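Local coordinates for protein dihydrolipoyl dehydrogenase (Elizabethkingia anophelis NUHP1, PDB 6UZI) that probably uses FAD and a redox-active disulfide to reoxidise protein-bound dihydrolipoyl-lysine with NAD+, making NADH, at residues T244-V249 with V256-K261. Residues are numbered along the deposited sequence; the frame is centred on the assembly and turned at random.
Sequences TAVSGV and VKVTAK. With EDO (1,2-ethanediol), chain I.
V256 meets V249 through one branch of each residue: V256 CG1 lies 3.5 Å from V249 CG1. Both CG1 atoms are anti to their own backbone N (chi1 -178° and 175°). V258 touches two valines. Its CG2 lies beside V249 CG2, the two side chains pointing the same way. V258 CG1 is 3.7 Å from V246 CG1, here with the side chains crossing.

T259 marks a classic beta bulge, where S247 and G248 both face one residue. T259 O accepts a hydrogen bond from S247 N at 2.8 Å, nearly straight (171°). T259 O also accepts one from G248 N at 3.2 Å, more bent, and S247 OG adds a weak third bond. T259 N returns a bond of 2.9 Å to G248 O. T259 OG1 sits over G248, which has no side chain there.

A260 turns its CB to the valine face, against V246 CA and T244 CG2. K261 pairs with A245: A245 N to K261 O is 2.8 Å, and K261 N to A245 O is 3.0 Å. K261 NZ leads away to a salt bridge with D267.

The segments belong to the hairpin of strands 245-252 and 255-261. Strand 267-272 completes a three-stranded antiparallel sheet. V249 and V256 meet loop residues I162 and R168. V258 and V246 reach the parallel sheet of the probable NAD(+)-binding domain, V258 on strand 184-188 and V246 on strand 207-211.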
ATOM      1  N   THR A 244      23.599  15.379  21.122  1.00 35.92           N
ATOM      2  CA  THR A 244      25.028  15.151  21.298  1.00 40.45           C
ATOM      3  C   THR A 244      25.772  15.897  20.201  1.00 38.24           C
ATOM      4  O   THR A 244      25.548  15.643  19.014  1.00 40.39           O
ATOM      5  CB  THR A 244      25.342  13.651  21.262  1.00 35.64           C
ATOM      6  OG1 THR A 244      24.557  12.986  22.254  1.00 36.03           O
ATOM      7  CG2 THR A 244      26.795  13.399  21.563  1.00 41.32           C
ATOM      8  N   ALA A 245      26.656  16.808  20.594  1.00 31.17           N
ATOM      9  CA  ALA A 245      27.340  17.692  19.657  1.00 31.88           C
ATOM     10  C   ALA A 245      28.701  17.099  19.322  1.00 38.48           C
ATOM     11  O   ALA A 245      29.605  17.091  20.160  1.00 35.51           O
ATOM     12  CB  ALA A 245      27.482  19.095  20.244  1.00 36.96           C
ATOM     13  N   VAL A 246      28.834  16.597  18.092  1.00 43.65           N
ATOM     14  CA  VAL A 246      30.083  16.005  17.634  1.00 34.96           C
ATOM     15  C   VAL A 246      31.105  17.107  17.418  1.00 37.79           C
ATOM     16  O   VAL A 246      30.778  18.191  16.920  1.00 45.07           O
ATOM     17  CB  VAL A 246      29.868  15.191  16.346  1.00 31.69           C
ATOM     18  CG1 VAL A 246      31.187  14.645  15.832  1.00 30.30           C
ATOM     19  CG2 VAL A 246      28.884  14.069  16.576  1.00 35.24           C
ATOM     20  N   SER A 247      32.345  16.847  17.831  1.00 32.90           N
ATOM     21  CA  SER A 247      33.435  17.776  17.622  1.00 39.03           C
ATOM     22  C   SER A 247      34.597  17.183  16.840  1.00 44.07           C
ATOM     23  O   SER A 247      35.514  17.929  16.469  1.00 41.31           O
ATOM     24  CB  SER A 247      33.955  18.292  18.971  1.00 35.47           C
ATOM     25  OG  SER A 247      34.387  17.215  19.793  1.00 40.54           O
ATOM     26  N   GLY A 248      34.584  15.885  16.556  1.00 33.70           N
ATOM     27  CA  GLY A 248      35.684  15.280  15.834  1.00 34.15           C
ATOM     28  C   GLY A 248      35.327  13.919  15.294  1.00 33.19           C
ATOM     29  O   GLY A 248      34.556  13.173  15.906  1.00 37.30           O
ATOM     30  N   VAL A 249      35.887  13.600  14.126  1.00 33.20           N
ATOM     31  CA  VAL A 249      35.769  12.291  13.486  1.00 32.60           C
ATOM     32  C   VAL A 249      37.142  11.914  12.933  1.00 33.71           C
ATOM     33  O   VAL A 249      37.583  12.490  11.934  1.00 35.82           O
ATOM     34  CB  VAL A 249      34.726  12.279  12.366  1.00 31.36           C
ATOM     35  CG1 VAL A 249      34.740  10.932  11.670  1.00 31.00           C
ATOM     36  CG2 VAL A 249      33.334  12.620  12.903  1.00 30.39           C
ATOM     37  N   VAL A 256      37.055   4.323  13.018  1.00 41.50           N
ATOM     38  CA  VAL A 256      36.649   5.718  13.067  1.00 38.17           C
ATOM     39  C   VAL A 256      36.250   6.039  14.499  1.00 42.66           C
ATOM     40  O   VAL A 256      35.507   5.275  15.126  1.00 50.20           O
ATOM     41  CB  VAL A 256      35.495   6.007  12.096  1.00 34.65           C
ATOM     42  CG1 VAL A 256      35.140   7.467  12.153  1.00 38.53           C
ATOM     43  CG2 VAL A 256      35.879   5.587  10.678  1.00 37.69           C
ATOM     44  N   LYS A 257      36.757   7.151  15.020  1.00 36.31           N
ATOM     45  CA  LYS A 257      36.477   7.591  16.381  1.00 37.76           C
ATOM     46  C   LYS A 257      35.719   8.911  16.328  1.00 40.49           C
ATOM     47  O   LYS A 257      36.228   9.904  15.798  1.00 42.19           O
ATOM     48  CB  LYS A 257      37.775   7.725  17.182  1.00 38.33           C
ATOM     49  CG  LYS A 257      37.572   8.020  18.654  1.00 37.12           C
ATOM     50  CD  LYS A 257      38.839   7.776  19.443  1.00 50.32           C
ATOM     51  CE  LYS A 257      39.269   9.018  20.202  1.00 49.52           C
ATOM     52  NZ  LYS A 257      40.322   8.666  21.189  1.00 44.79           N
ATOM     53  N   VAL A 258      34.516   8.931  16.892  1.00 34.81           N
ATOM     54  CA  VAL A 258      33.666  10.117  16.906  1.00 31.87           C
ATOM     55  C   VAL A 258      33.666  10.663  18.326  1.00 39.81           C
ATOM     56  O   VAL A 258      33.242   9.970  19.258  1.00 48.15           O
ATOM     57  CB  VAL A 258      32.238   9.788  16.435  1.00 34.14           C
ATOM     58  CG1 VAL A 258      31.322  10.991  16.565  1.00 32.26           C
ATOM     59  CG2 VAL A 258      32.250   9.266  15.012  1.00 29.80           C
ATOM     60  N   THR A 259      34.151  11.891  18.499  1.00 37.27           N
ATOM     61  CA  THR A 259      34.193  12.537  19.807  1.00 43.24           C
ATOM     62  C   THR A 259      33.142  13.638  19.864  1.00 38.18           C
ATOM     63  O   THR A 259      32.944  14.360  18.883  1.00 38.86           O
ATOM     64  CB  THR A 259      35.584  13.113  20.131  1.00 42.58           C
ATOM     65  OG1 THR A 259      36.000  14.034  19.111  1.00 45.81           O
ATOM     66  CG2 THR A 259      36.609  12.006  20.266  1.00 41.97           C
ATOM     67  N   ALA A 260      32.464  13.754  21.007  1.00 34.08           N
ATOM     68  CA  ALA A 260      31.342  14.677  21.141  1.00 45.17           C
ATOM     69  C   ALA A 260      31.093  14.984  22.616  1.00 40.26           C
ATOM     70  O   ALA A 260      31.729  14.422  23.508  1.00 36.31           O
ATOM     71  CB  ALA A 260      30.081  14.091  20.492  1.00 34.73           C
ATOM     72  N   LYS A 261      30.128  15.870  22.863  1.00 42.16           N
ATOM     73  CA  LYS A 261      29.667  16.179  24.210  1.00 44.39           C
ATOM     74  C   LYS A 261      28.151  16.045  24.234  1.00 39.80           C
ATOM     75  O   LYS A 261      27.474  16.402  23.267  1.00 42.96           O
ATOM     76  CB  LYS A 261      30.099  17.577  24.665  1.00 45.31           C
ATOM     77  CG  LYS A 261      31.570  17.662  25.016  1.00 41.60           C
ATOM     78  CD  LYS A 261      31.933  19.001  25.634  1.00 50.33           C
ATOM     79  CE  LYS A 261      33.417  19.081  25.996  1.00 60.05           C
ATOM     80  NZ  LYS A 261      33.787  18.191  27.138  1.00 62.40           N
TER
HETATM   81  C1  EDO I 505      28.161  18.913  15.293  1.00 60.86           C
HETATM   82  O1  EDO I 505      28.220  20.229  14.731  1.00 64.19           O
HETATM   83  C2  EDO I 505      26.708  18.551  15.595  1.00 60.97           C
HETATM   84  O2  EDO I 505      26.592  17.168  15.976  1.00 62.38           O